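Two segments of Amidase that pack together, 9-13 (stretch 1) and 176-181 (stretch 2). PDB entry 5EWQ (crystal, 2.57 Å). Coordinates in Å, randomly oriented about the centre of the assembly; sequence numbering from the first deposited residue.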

# COMPACT_ATOMS: atom_id res chain seq x y z
N PRO A 9 -21.47 -3.59 -0.45
CA PRO A 9 -20.57 -4.59 0.14
C PRO A 9 -21.06 -5.12 1.48
O PRO A 9 -21.54 -4.35 2.32
CB PRO A 9 -19.26 -3.81 0.31
CG PRO A 9 -19.66 -2.35 0.35
CD PRO A 9 -21.12 -2.23 -0.02
N LYS A 10 -20.94 -6.43 1.68
CA LYS A 10 -21.38 -7.06 2.92
C LYS A 10 -20.43 -6.73 4.07
O LYS A 10 -19.39 -6.11 3.88
CB LYS A 10 -21.48 -8.57 2.74
CG LYS A 10 -22.54 -9.00 1.74
CD LYS A 10 -22.51 -10.50 1.50
CE LYS A 10 -22.78 -11.28 2.78
NZ LYS A 10 -22.73 -12.75 2.55
N GLU A 11 -20.81 -7.15 5.27
CA GLU A 11 -20.03 -6.88 6.47
C GLU A 11 -18.86 -7.86 6.62
O GLU A 11 -18.96 -9.02 6.22
CB GLU A 11 -20.92 -6.95 7.71
CG GLU A 11 -21.67 -8.26 7.87
CD GLU A 11 -22.52 -8.30 9.12
OE1 GLU A 11 -23.44 -9.14 9.18
OE2 GLU A 11 -22.26 -7.50 10.04
N PRO A 12 -17.74 -7.38 7.18
CA PRO A 12 -16.60 -8.25 7.47
C PRO A 12 -16.84 -9.13 8.69
O PRO A 12 -17.37 -8.67 9.69
CB PRO A 12 -15.46 -7.26 7.72
CG PRO A 12 -16.15 -6.04 8.23
CD PRO A 12 -17.46 -5.97 7.50
N GLU A 13 -16.46 -10.40 8.59
CA GLU A 13 -16.59 -11.34 9.69
C GLU A 13 -15.22 -11.86 10.11
O GLU A 13 -14.25 -11.71 9.37
CB GLU A 13 -17.50 -12.51 9.31
CG GLU A 13 -18.83 -12.09 8.70
CD GLU A 13 -19.69 -13.29 8.33
OE1 GLU A 13 -20.46 -13.18 7.35
OE2 GLU A 13 -19.60 -14.32 9.02
N SER A 176 -16.31 -9.16 -6.68
CA SER A 176 -17.75 -8.94 -6.64
C SER A 176 -18.08 -7.65 -5.89
O SER A 176 -17.25 -7.12 -5.16
CB SER A 176 -18.47 -10.12 -5.99
OG SER A 176 -18.30 -10.11 -4.58
N PHE A 177 -19.31 -7.16 -6.07
CA PHE A 177 -19.74 -5.91 -5.46
C PHE A 177 -20.07 -6.09 -3.98
O PHE A 177 -20.15 -5.12 -3.23
CB PHE A 177 -20.96 -5.35 -6.20
CG PHE A 177 -20.75 -5.17 -7.68
CD1 PHE A 177 -20.19 -4.01 -8.18
CD2 PHE A 177 -21.13 -6.17 -8.57
CE1 PHE A 177 -20.00 -3.84 -9.54
CE2 PHE A 177 -20.95 -6.00 -9.93
CZ PHE A 177 -20.38 -4.84 -10.41
N THR A 178 -20.28 -7.34 -3.56
CA THR A 178 -20.72 -7.63 -2.21
C THR A 178 -19.58 -8.03 -1.28
O THR A 178 -19.77 -8.17 -0.07
CB THR A 178 -21.78 -8.75 -2.19
OG1 THR A 178 -21.21 -9.95 -2.72
CG2 THR A 178 -22.99 -8.35 -3.03
N MSE A 179 -18.40 -8.23 -1.85
CA MSE A 179 -17.24 -8.65 -1.07
C MSE A 179 -16.71 -7.52 -0.20
O MSE A 179 -16.42 -6.43 -0.70
CB MSE A 179 -16.13 -9.16 -1.99
CG MSE A 179 -14.96 -9.80 -1.26
SE MSE A 179 -13.46 -10.20 -2.43
CE MSE A 179 -12.90 -8.38 -2.82
N PRO A 180 -16.59 -7.78 1.11
CA PRO A 180 -16.04 -6.79 2.04
C PRO A 180 -14.56 -6.52 1.79
O PRO A 180 -13.84 -7.43 1.38
CB PRO A 180 -16.25 -7.45 3.41
CG PRO A 180 -16.27 -8.91 3.12
CD PRO A 180 -16.94 -9.04 1.78
N SER A 181 -14.13 -5.29 2.02
CA SER A 181 -12.74 -4.92 1.83
C SER A 181 -11.85 -5.63 2.83
O SER A 181 -12.23 -5.81 3.99
CB SER A 181 -12.56 -3.40 1.95
OG SER A 181 -13.00 -2.94 3.21

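Two irregular segments, far apart in sequence, meet here in a small, proline-rich contact that rests on a single backbone hydrogen bond and a modest apolar patch. Neither forms regular secondary structure, yet their touching parts run in nearly the same direction, 18° apart, and bury 277 Å² in all. The bond joins Lys-10 N to Thr-178 O at 2.7 Å, and its angle of 170° at the hydrogen is close to linear, as expected when an amide points squarely at a carbonyl.

Proline shows that close approach is not the same as bonding. Pro-9 N approaches Phe-177 O to 3.4 Å but has no hydrogen to share; the same carbonyl also lies in a CA-H...O contact with Pro-9 CA, 3.4 Å from Phe-177 O, with an angle of 122° at the hydrogen, well short of linear.

Beyond the bond, the contact is van der Waals packing. Pro-180, buried and the residue most covered by the opposing segment, sets its ring CB 3.4 Å from Lys-10 O and 4.4 Å from Pro-12 CB, the latter a loose apolar contact between two rings. The aliphatic base of Lys-10 also contributes, its CG lying 4.0 Å from Thr-178 CB, while the end of the chain leads away, leaving methylene rather than charge at the contact.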